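Thermotoga maritima TmcAL (Thermotoga maritima, PDB 5Y0T) belongs to the HIGH nucleotidyl transferase family of the HUP clan and holds adenosine-5'-rp-alpha-thio-triphosphate in a pocket. Local coordinates at residues Asp51-Ala56 and Lys393-Tyr398; Pro360-Met365 and Glu386-Asp391; Ala115-Glu120 and Arg149-Lys154; Lys127-Glu132 and Tyr137-Ala142. One frame throughout, in Å; residues are numbered along the deposited sequence.

How the contacts relate
Contacts 1 and 2 belong to one region: both use helix 381-399, their centres lie about 13 Å apart, and their touching residues are buried. They differ in chemistry, since contact 1 is a charged and hydroxyl network at the start of helix 52-61, whereas contact 2 is purely apolar packing beside the edge strand 361-362. Contacts 3 and 4 form a second pair in a helical region more than 35 Å, centre to centre, from the first. They share helix 139-153, and Arg149 of contact 3 reaches across to the glutamates of contact 4. Contact 3 is buried and apolar, an isoleucine against two aromatic rings; contact 4, at a helical turn, is partly exposed.

Contact 1: residues Asp51-Ala56 and Lys393-Tyr398; sequences DKFARA and KATNFY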
# COMPACT_ATOMS: atom_id res chain seq x y z
N ASP A 51 16.72 13.56 4.52
CA ASP A 51 16.97 12.14 4.79
C ASP A 51 18.20 11.90 5.66
O ASP A 51 18.89 12.84 6.05
CB ASP A 51 17.03 11.32 3.47
CG ASP A 51 18.30 11.55 2.65
OD1 ASP A 51 19.28 12.17 3.12
OD2 ASP A 51 18.30 11.06 1.50
N LYS A 52 18.45 10.64 5.98
CA LYS A 52 19.45 10.30 6.98
C LYS A 52 20.87 10.55 6.47
O LYS A 52 21.78 10.80 7.25
CB LYS A 52 19.29 8.83 7.42
CG LYS A 52 19.59 7.84 6.28
CD LYS A 52 19.07 6.44 6.62
CE LYS A 52 19.34 5.48 5.45
NZ LYS A 52 18.84 4.10 5.75
N PHE A 53 21.05 10.51 5.15
CA PHE A 53 22.38 10.77 4.59
C PHE A 53 22.75 12.25 4.76
O PHE A 53 23.88 12.60 5.12
CB PHE A 53 22.42 10.33 3.13
CG PHE A 53 22.07 8.88 2.93
CD1 PHE A 53 22.91 7.88 3.39
CD2 PHE A 53 20.90 8.51 2.30
CE1 PHE A 53 22.59 6.54 3.22
CE2 PHE A 53 20.57 7.17 2.13
CZ PHE A 53 21.42 6.20 2.59
N ALA A 54 21.79 13.11 4.52
CA ALA A 54 21.98 14.54 4.76
C ALA A 54 22.17 14.83 6.25
O ALA A 54 23.06 15.59 6.65
CB ALA A 54 20.80 15.33 4.20
N ARG A 55 21.33 14.23 7.09
CA ARG A 55 21.42 14.54 8.51
C ARG A 55 22.69 13.91 9.13
O ARG A 55 23.27 14.48 10.05
CB ARG A 55 20.13 14.09 9.23
CG ARG A 55 19.04 15.18 9.19
CD ARG A 55 17.61 14.62 9.31
NE ARG A 55 17.50 13.62 10.38
CZ ARG A 55 17.28 12.33 10.15
NH1 ARG A 55 17.10 11.90 8.90
NH2 ARG A 55 17.21 11.48 11.16
N ALA A 56 23.13 12.77 8.61
CA ALA A 56 24.42 12.20 9.05
C ALA A 56 25.58 13.16 8.76
O ALA A 56 26.48 13.36 9.59
CB ALA A 56 24.68 10.85 8.37
N LYS A 393 13.61 -0.82 3.05
CA LYS A 393 12.24 -0.56 2.61
C LYS A 393 11.81 0.85 3.02
O LYS A 393 11.17 1.57 2.24
CB LYS A 393 11.30 -1.62 3.20
CG LYS A 393 9.81 -1.27 3.08
CD LYS A 393 8.92 -2.50 3.32
CE LYS A 393 9.00 -3.03 4.74
NZ LYS A 393 8.24 -4.32 4.91
N ALA A 394 12.15 1.26 4.24
CA ALA A 394 11.79 2.59 4.72
C ALA A 394 12.43 3.67 3.86
O ALA A 394 11.80 4.67 3.51
CB ALA A 394 12.18 2.76 6.18
N THR A 395 13.71 3.48 3.53
CA THR A 395 14.42 4.41 2.65
C THR A 395 13.78 4.48 1.27
O THR A 395 13.59 5.57 0.72
CB THR A 395 15.92 4.01 2.50
OG1 THR A 395 16.52 3.97 3.80
CG2 THR A 395 16.69 5.00 1.65
N ASN A 396 13.47 3.32 0.71
CA ASN A 396 12.90 3.29 -0.63
C ASN A 396 11.52 3.94 -0.69
O ASN A 396 11.20 4.64 -1.66
CB ASN A 396 12.84 1.85 -1.13
CG ASN A 396 14.22 1.29 -1.42
OD1 ASN A 396 15.19 2.04 -1.58
ND2 ASN A 396 14.32 -0.04 -1.53
N PHE A 397 10.72 3.71 0.34
CA PHE A 397 9.40 4.30 0.43
C PHE A 397 9.51 5.81 0.61
O PHE A 397 8.88 6.59 -0.10
CB PHE A 397 8.63 3.66 1.58
CG PHE A 397 7.26 4.24 1.80
CD1 PHE A 397 6.19 3.86 1.01
CD2 PHE A 397 7.03 5.15 2.84
CE1 PHE A 397 4.90 4.39 1.22
CE2 PHE A 397 5.75 5.69 3.07
CZ PHE A 397 4.69 5.30 2.26
N TYR A 398 10.33 6.22 1.57
CA TYR A 398 10.55 7.65 1.81
C TYR A 398 10.93 8.45 0.55
O TYR A 398 10.39 9.54 0.31
CB TYR A 398 11.64 7.78 2.88
CG TYR A 398 12.05 9.19 3.25
CD1 TYR A 398 13.02 9.87 2.51
CD2 TYR A 398 11.53 9.81 4.38
CE1 TYR A 398 13.43 11.15 2.86
CE2 TYR A 398 11.95 11.09 4.76
CZ TYR A 398 12.90 11.75 3.99
OH TYR A 398 13.32 13.02 4.33
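The ammonium of Lys52 is gripped by three groups: NZ donates to Thr395 OG1 at 3.0 Å and forms salt bridges with Asp413 and Glu69. The Lys52 chain is extended beyond CG and meets the threonine side chain at about a right angle, CE of Lys52 lying 3.6 Å from Thr395 OG1. The Thr395 hydroxyl sits beside its own backbone N (chi1 -57°), the branch that faces the lysine, and is also hydrogen-bonded to Asp413 and to Asp391 O one turn earlier in its helix, so one carboxylate, that of Asp413, ties the two side chains together. The protein is of the HUP clan, and helix 52-61 follows strand 32-38 of the parallel part of the sheet; helix 381-399 comes from late in the chain and packs on its start. The Lys52 side chain is about 12 Å from the bound adenosine-5'-rp-alpha-thio-triphosphate. Asp51 is the N-cap of helix 52-61. Its OD1 accepts from Ala54 N at 3.0 Å with an N-H...O angle of 170°, while OD2 is paired with Arg412. The Tyr398 ring, carried out with CG anti to the backbone N (chi1 178°), packs obliquely on this cap, CE1 lying 3.7 Å from Asp51 CB, and its hydroxyl is hydrogen-bonded to Ala48 O.

Contact 2: residues Pro360-Met365 and Glu386-Asp391; sequences PIVTNM and EQIDLD
Met365 and Ile388 reach toward each other tip to tip: the sulfur SD of Met365 lies 3.9 Å from Ile388 CD1, and the terminal methyl CE of Met365 is 3.9 Å from Ile388 CG1. The isoleucine makes this reach with CG1 anti to its backbone N (chi1 -153°) and the next bond also extended, which carries CD1 straight out from helix 381-399. The methionine is shaped quite differently. It turns at both chi2 and chi3 (-66° and -81°), and the folded chain brings SD and CE together against the end of the isoleucine. Val362, on the short strand 361-362, adds a looser touch, its CG2 standing 4.4 Å from Ile388 CD1, so that one methyl group meets side chains from the strand and from Met365, just beyond the loop that follows it. Strand 361-362 runs parallel to strand 337-343 at an edge of the mixed sheet, and helix 381-399 lies against it through Ile388, which also touches Tyr336. Polar bonds of the helix are made by residues flanking Ile388, such as Asp391, which accepts from Tyr336 OH and Val72 N. Since the contact itself consists of carbon and sulfur alone, it rests on dispersion and exclusion of water, without the directional demands of a polar bond.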
# COMPACT_ATOMS: atom_id res chain seq x y z
N PRO A 360 28.00 -7.40 13.85
CA PRO A 360 28.64 -7.18 12.54
C PRO A 360 28.50 -5.72 12.12
O PRO A 360 27.44 -5.13 12.32
CB PRO A 360 27.84 -8.10 11.60
CG PRO A 360 27.23 -9.11 12.49
CD PRO A 360 26.92 -8.39 13.77
N ILE A 361 29.56 -5.16 11.55
CA ILE A 361 29.53 -3.77 11.11
C ILE A 361 29.26 -3.72 9.61
O ILE A 361 29.95 -4.37 8.83
CB ILE A 361 30.86 -3.06 11.44
CG1 ILE A 361 31.00 -2.92 12.96
CG2 ILE A 361 30.95 -1.70 10.77
CD1 ILE A 361 32.43 -2.75 13.42
N VAL A 362 28.24 -2.97 9.22
CA VAL A 362 27.89 -2.81 7.81
C VAL A 362 28.28 -1.41 7.36
O VAL A 362 27.73 -0.43 7.86
CB VAL A 362 26.37 -3.04 7.57
CG1 VAL A 362 26.00 -2.80 6.09
CG2 VAL A 362 25.95 -4.44 8.02
N THR A 363 29.25 -1.32 6.46
CA THR A 363 29.61 -0.04 5.82
C THR A 363 29.07 -0.07 4.40
O THR A 363 28.30 0.79 3.98
CB THR A 363 31.16 0.24 5.81
OG1 THR A 363 31.87 -0.95 5.45
CG2 THR A 363 31.63 0.69 7.18
N ASN A 364 29.50 -1.08 3.66
CA ASN A 364 29.11 -1.24 2.28
C ASN A 364 27.86 -2.10 2.20
O ASN A 364 27.92 -3.33 2.35
CB ASN A 364 30.28 -1.89 1.52
CG ASN A 364 30.13 -1.83 0.01
OD1 ASN A 364 29.02 -1.72 -0.51
ND2 ASN A 364 31.26 -1.93 -0.70
N MET A 365 26.73 -1.48 1.90
CA MET A 365 25.45 -2.19 1.94
C MET A 365 25.38 -3.28 0.87
O MET A 365 24.78 -4.33 1.07
CB MET A 365 24.28 -1.22 1.79
CG MET A 365 23.84 -0.57 3.12
SD MET A 365 23.15 -1.74 4.31
CE MET A 365 21.46 -1.88 3.69
N GLU A 386 15.51 -9.57 8.35
CA GLU A 386 14.25 -8.83 8.50
C GLU A 386 14.47 -7.39 8.94
O GLU A 386 13.84 -6.47 8.40
CB GLU A 386 13.31 -9.55 9.49
CG GLU A 386 12.86 -10.90 8.93
CD GLU A 386 11.88 -11.65 9.82
OE1 GLU A 386 11.50 -11.13 10.89
OE2 GLU A 386 11.50 -12.78 9.45
N GLN A 387 15.37 -7.18 9.89
CA GLN A 387 15.64 -5.83 10.36
C GLN A 387 16.20 -4.96 9.24
O GLN A 387 15.71 -3.85 9.01
CB GLN A 387 16.62 -5.86 11.56
CG GLN A 387 15.99 -6.37 12.84
CD GLN A 387 16.98 -6.44 14.01
OE1 GLN A 387 18.19 -6.34 13.82
NE2 GLN A 387 16.45 -6.59 15.22
N ILE A 388 17.22 -5.45 8.53
CA ILE A 388 17.88 -4.59 7.55
C ILE A 388 17.00 -4.40 6.30
O ILE A 388 17.03 -3.34 5.68
CB ILE A 388 19.29 -5.14 7.19
CG1 ILE A 388 20.21 -4.00 6.74
CG2 ILE A 388 19.23 -6.28 6.13
CD1 ILE A 388 21.70 -4.39 6.75
N ASP A 389 16.17 -5.40 5.99
CA ASP A 389 15.18 -5.27 4.92
C ASP A 389 14.19 -4.13 5.23
O ASP A 389 13.80 -3.36 4.34
CB ASP A 389 14.43 -6.58 4.72
CG ASP A 389 13.26 -6.44 3.74
OD1 ASP A 389 13.52 -6.38 2.52
OD2 ASP A 389 12.10 -6.38 4.20
N LEU A 390 13.81 -4.01 6.50
CA LEU A 390 12.94 -2.91 6.92
C LEU A 390 13.65 -1.56 6.77
O LEU A 390 13.05 -0.59 6.27
CB LEU A 390 12.47 -3.12 8.36
CG LEU A 390 11.64 -1.99 8.97
CD1 LEU A 390 10.41 -1.66 8.10
CD2 LEU A 390 11.23 -2.33 10.38
N ASP A 391 14.93 -1.50 7.16
CA ASP A 391 15.69 -0.25 6.98
C ASP A 391 15.72 0.20 5.51
O ASP A 391 15.51 1.38 5.20
CB ASP A 391 17.13 -0.42 7.50
CG ASP A 391 17.20 -0.52 9.02
OD1 ASP A 391 16.17 -0.28 9.69
OD2 ASP A 391 18.29 -0.86 9.54

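Contact 3: residues Ala115-Glu120 and Arg149-Lys154; sequences ARILYE and RYFSMK
Segments 115-120 and 149-154 approach most closely at Ile117 and Tyr150, whose CA atoms are 9.4 Å apart, a spacing bridged by side chains alone. Both are ends of helices: helix 108-120 stops with the first segment, and helix 139-153 finishes within the second, where Lys154 N still bonds to Tyr150 O at 3.1 Å. The contact belongs to a helical bundle in which helices 108-120, 123-134 and 139-153 follow one another along the chain, with helix 167-182 against the first of them. Ile117 reaches both aromatic rings, Tyr150 and Phe151. Its CG1 lies beside the backbone N (chi1 -63°) and its CG2 is anti to that N, a splay that puts both branches to use: Ile117 CG2 rests over one face of the Tyr150 ring, 4.1 Å from CE2, while CD1 comes to 3.6 Å from the same CE2. On the tyrosine side, a chi1 of -170° sends the ring out from its helix to the isoleucine. Phe151, one residue further on, does not aim its CB at the isoleucine, but its ring swings close enough to meet it obliquely; the ring also stacks edge-to-face with Trp156. Pro122, in the short turn after helix 108-120, touches both Ile117 and Tyr150, and Leu147, one turn earlier on helix 139-153, packs on Ile117 as well. The partners named here meet Ile117 through carbon. Its terminal methyl is shared by the two rings, Ile117 CD1 lying 3.9 Å from Phe151 CE1.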
# COMPACT_ATOMS: atom_id res chain seq x y z
N ALA A 115 15.28 3.87 37.37
CA ALA A 115 15.63 2.78 36.47
C ALA A 115 15.93 1.49 37.24
O ALA A 115 15.58 0.40 36.79
CB ALA A 115 16.83 3.15 35.60
N ARG A 116 16.57 1.63 38.40
CA ARG A 116 16.91 0.47 39.23
C ARG A 116 15.65 -0.29 39.72
O ARG A 116 15.58 -1.52 39.67
CB ARG A 116 17.77 0.92 40.42
CG ARG A 116 18.04 -0.14 41.47
CD ARG A 116 18.88 -1.28 40.93
NE ARG A 116 20.20 -0.85 40.47
CZ ARG A 116 21.15 -1.69 40.04
NH1 ARG A 116 20.91 -3.00 40.03
NH2 ARG A 116 22.32 -1.23 39.64
N ILE A 117 14.65 0.46 40.17
CA ILE A 117 13.39 -0.14 40.59
C ILE A 117 12.73 -0.89 39.45
O ILE A 117 12.30 -2.03 39.61
CB ILE A 117 12.42 0.92 41.16
CG1 ILE A 117 13.03 1.55 42.41
CG2 ILE A 117 11.07 0.29 41.51
CD1 ILE A 117 12.35 2.86 42.83
N LEU A 118 12.66 -0.26 38.28
CA LEU A 118 12.05 -0.90 37.11
C LEU A 118 12.85 -2.11 36.64
O LEU A 118 12.29 -3.05 36.07
CB LEU A 118 11.93 0.10 35.95
CG LEU A 118 11.15 1.39 36.22
CD1 LEU A 118 11.13 2.25 34.97
CD2 LEU A 118 9.72 1.07 36.68
N TYR A 119 14.15 -2.08 36.87
CA TYR A 119 15.02 -3.21 36.53
C TYR A 119 14.83 -4.36 37.51
O TYR A 119 14.65 -5.52 37.11
CB TYR A 119 16.48 -2.76 36.51
CG TYR A 119 17.49 -3.87 36.32
CD1 TYR A 119 17.43 -4.71 35.20
CD2 TYR A 119 18.51 -4.05 37.23
CE1 TYR A 119 18.36 -5.73 35.03
CE2 TYR A 119 19.45 -5.06 37.07
CZ TYR A 119 19.37 -5.90 35.97
OH TYR A 119 20.30 -6.90 35.82
N GLU A 120 14.87 -4.06 38.80
CA GLU A 120 14.78 -5.13 39.79
C GLU A 120 13.36 -5.64 40.01
O GLU A 120 13.17 -6.78 40.42
CB GLU A 120 15.38 -4.66 41.11
CG GLU A 120 16.89 -4.54 41.01
CD GLU A 120 17.51 -4.11 42.31
OE1 GLU A 120 16.75 -3.76 43.24
OE2 GLU A 120 18.75 -4.12 42.39
N ARG A 149 3.42 5.36 44.62
CA ARG A 149 2.95 4.61 45.78
C ARG A 149 4.14 3.89 46.41
O ARG A 149 4.24 3.78 47.64
CB ARG A 149 1.83 3.64 45.39
CG ARG A 149 0.51 4.35 45.09
CD ARG A 149 -0.55 3.41 44.54
NE ARG A 149 -1.04 2.45 45.52
CZ ARG A 149 -1.82 1.41 45.23
NH1 ARG A 149 -2.18 1.19 43.97
NH2 ARG A 149 -2.22 0.58 46.19
N TYR A 150 5.05 3.43 45.56
CA TYR A 150 6.29 2.81 46.01
C TYR A 150 7.14 3.81 46.78
O TYR A 150 7.62 3.53 47.88
CB TYR A 150 7.07 2.23 44.82
CG TYR A 150 8.25 1.38 45.22
CD1 TYR A 150 8.06 0.08 45.70
CD2 TYR A 150 9.55 1.86 45.13
CE1 TYR A 150 9.13 -0.71 46.07
CE2 TYR A 150 10.63 1.07 45.50
CZ TYR A 150 10.41 -0.21 45.97
OH TYR A 150 11.47 -1.00 46.35
N PHE A 151 7.33 5.00 46.20
CA PHE A 151 8.07 6.06 46.88
C PHE A 151 7.50 6.38 48.26
O PHE A 151 8.25 6.54 49.22
CB PHE A 151 8.11 7.32 46.03
CG PHE A 151 9.29 7.39 45.10
CD1 PHE A 151 9.62 6.32 44.30
CD2 PHE A 151 10.07 8.54 45.04
CE1 PHE A 151 10.71 6.38 43.44
CE2 PHE A 151 11.16 8.62 44.19
CZ PHE A 151 11.48 7.53 43.38
N SER A 152 6.18 6.46 48.35
CA SER A 152 5.50 6.75 49.60
C SER A 152 5.73 5.67 50.64
O SER A 152 5.99 5.97 51.81
CB SER A 152 3.99 6.92 49.38
OG SER A 152 3.71 8.10 48.65
N MET A 153 5.63 4.42 50.22
CA MET A 153 5.85 3.29 51.12
C MET A 153 7.27 3.32 51.70
O MET A 153 7.49 2.92 52.84
CB MET A 153 5.59 1.97 50.38
CG MET A 153 6.09 0.73 51.10
SD MET A 153 6.31 -0.68 50.00
CE MET A 153 4.63 -1.29 49.91
N LYS A 154 8.21 3.84 50.92
CA LYS A 154 9.62 3.91 51.31
C LYS A 154 9.94 5.12 52.17
O LYS A 154 11.08 5.27 52.64
CB LYS A 154 10.51 3.93 50.07
CG LYS A 154 10.46 2.66 49.23
CD LYS A 154 10.94 1.46 50.03
CE LYS A 154 12.15 0.81 49.37
NZ LYS A 154 12.54 -0.45 50.06

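Contact 4: residues Lys127-Glu132 and Tyr137-Ala142; sequences KFLHEE and YSFPNA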
# COMPACT_ATOMS: atom_id res chain seq x y z
N LYS A 127 3.03 -5.24 42.56
CA LYS A 127 1.67 -5.27 43.12
C LYS A 127 0.94 -3.97 42.81
O LYS A 127 -0.20 -3.98 42.35
CB LYS A 127 1.68 -5.50 44.63
CG LYS A 127 2.31 -6.80 45.09
CD LYS A 127 1.69 -8.02 44.42
CE LYS A 127 2.47 -9.28 44.78
NZ LYS A 127 2.70 -9.41 46.26
N PHE A 128 1.59 -2.83 43.09
CA PHE A 128 1.01 -1.52 42.79
C PHE A 128 0.73 -1.39 41.30
O PHE A 128 -0.34 -0.93 40.90
CB PHE A 128 1.94 -0.39 43.24
CG PHE A 128 2.03 -0.22 44.74
CD1 PHE A 128 0.92 -0.45 45.54
CD2 PHE A 128 3.22 0.18 45.33
CE1 PHE A 128 1.00 -0.28 46.92
CE2 PHE A 128 3.31 0.35 46.70
CZ PHE A 128 2.19 0.11 47.50
N LEU A 129 1.69 -1.79 40.48
CA LEU A 129 1.57 -1.68 39.03
C LEU A 129 0.36 -2.44 38.53
O LEU A 129 -0.42 -1.91 37.74
CB LEU A 129 2.83 -2.20 38.33
CG LEU A 129 2.78 -2.14 36.80
CD1 LEU A 129 2.54 -0.72 36.32
CD2 LEU A 129 4.07 -2.74 36.17
N HIS A 130 0.21 -3.67 39.00
CA HIS A 130 -0.88 -4.53 38.56
C HIS A 130 -2.23 -3.92 38.94
O HIS A 130 -3.16 -3.89 38.13
CB HIS A 130 -0.73 -5.92 39.18
CG HIS A 130 -1.73 -6.91 38.67
ND1 HIS A 130 -2.28 -6.84 37.41
CD2 HIS A 130 -2.27 -8.01 39.26
CE1 HIS A 130 -3.12 -7.85 37.24
NE2 HIS A 130 -3.13 -8.57 38.35
N GLU A 131 -2.34 -3.42 40.17
CA GLU A 131 -3.57 -2.77 40.62
C GLU A 131 -3.96 -1.60 39.72
O GLU A 131 -5.11 -1.47 39.33
CB GLU A 131 -3.43 -2.28 42.05
CG GLU A 131 -3.41 -3.37 43.08
CD GLU A 131 -3.51 -2.81 44.48
OE1 GLU A 131 -3.69 -1.58 44.62
OE2 GLU A 131 -3.40 -3.60 45.44
N GLU A 132 -2.98 -0.75 39.40
CA GLU A 132 -3.23 0.43 38.58
C GLU A 132 -3.65 0.04 37.16
O GLU A 132 -4.54 0.65 36.59
CB GLU A 132 -2.00 1.34 38.54
CG GLU A 132 -1.60 1.89 39.90
CD GLU A 132 -2.68 2.73 40.55
OE1 GLU A 132 -3.37 3.47 39.82
OE2 GLU A 132 -2.84 2.66 41.78
N TYR A 137 -5.88 2.24 33.96
CA TYR A 137 -4.95 3.26 33.53
C TYR A 137 -4.02 2.70 32.45
O TYR A 137 -3.74 1.50 32.43
CB TYR A 137 -4.12 3.80 34.71
CG TYR A 137 -4.90 4.69 35.66
CD1 TYR A 137 -5.48 5.87 35.22
CD2 TYR A 137 -5.03 4.36 37.01
CE1 TYR A 137 -6.18 6.69 36.09
CE2 TYR A 137 -5.72 5.18 37.88
CZ TYR A 137 -6.30 6.34 37.42
OH TYR A 137 -7.00 7.14 38.29
N SER A 138 -3.56 3.57 31.55
CA SER A 138 -2.55 3.20 30.56
C SER A 138 -1.22 2.88 31.24
O SER A 138 -0.97 3.35 32.35
CB SER A 138 -2.36 4.32 29.54
OG SER A 138 -1.69 5.42 30.15
N PHE A 139 -0.37 2.09 30.58
CA PHE A 139 0.89 1.69 31.19
C PHE A 139 1.75 2.87 31.69
O PHE A 139 2.25 2.83 32.81
CB PHE A 139 1.73 0.83 30.24
CG PHE A 139 3.05 0.42 30.82
CD1 PHE A 139 3.12 -0.63 31.72
CD2 PHE A 139 4.21 1.12 30.51
CE1 PHE A 139 4.34 -1.00 32.28
CE2 PHE A 139 5.42 0.76 31.07
CZ PHE A 139 5.48 -0.30 31.96
N PRO A 140 1.93 3.92 30.86
CA PRO A 140 2.73 5.03 31.40
C PRO A 140 2.12 5.66 32.67
O PRO A 140 2.87 6.04 33.57
CB PRO A 140 2.75 6.04 30.24
CG PRO A 140 2.47 5.23 29.02
CD PRO A 140 1.53 4.17 29.46
N ASN A 141 0.80 5.77 32.74
CA ASN A 141 0.16 6.34 33.92
C ASN A 141 0.26 5.39 35.11
O ASN A 141 0.64 5.79 36.21
CB ASN A 141 -1.31 6.67 33.64
CG ASN A 141 -1.48 8.01 32.93
OD1 ASN A 141 -0.61 8.87 32.99
ND2 ASN A 141 -2.62 8.18 32.27
N ALA A 142 -0.06 4.12 34.87
CA ALA A 142 -0.02 3.08 35.89
C ALA A 142 1.35 2.95 36.53
O ALA A 142 1.47 2.87 37.75
CB ALA A 142 -0.45 1.75 35.30
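An alpha-alpha hairpin, helix 123-134 turning into helix 139-153, brings Glu132 and Leu129 against Tyr137, Phe139 and Ala142. The two backbones come close here, the CA atoms of Glu132 and Ala142 being 5.0 Å apart, and the small alanine permits it: Glu132 CB is 3.6 Å from Ala142 CB. A weak backbone bond spans the turn, Tyr137 N donating to Glu132 O at 3.4 Å. The side chains of Glu132 and Tyr137 lie alongside each other and point the same way, with carboxylate and ring planes only 18° apart, and Glu132 OE1 is 3.4 Å from Tyr137 CD2. A bend at chi2 (-60°) folds the glutamate back to this place, while its other oxygen, OE2, is held by a salt bridge to Arg149, further along the second helix. That charge would be expected to favour the ionised carboxylate. The Tyr137 ring has a further aromatic neighbour, stacking edge-to-face with Tyr145. On the other flank a chi1 of 179° turns the Leu129 branches toward Ala142 and Phe139: Leu129 CD1 lies 4.0 Å from Ala142 CB, and Leu129 CD2 makes a looser touch with Phe139 CE1 at 4.3 Å. Two successive helices packed against each other across a short loop make up the alpha-alpha hairpin, closed here at its tight end by Glu132 and Ala142.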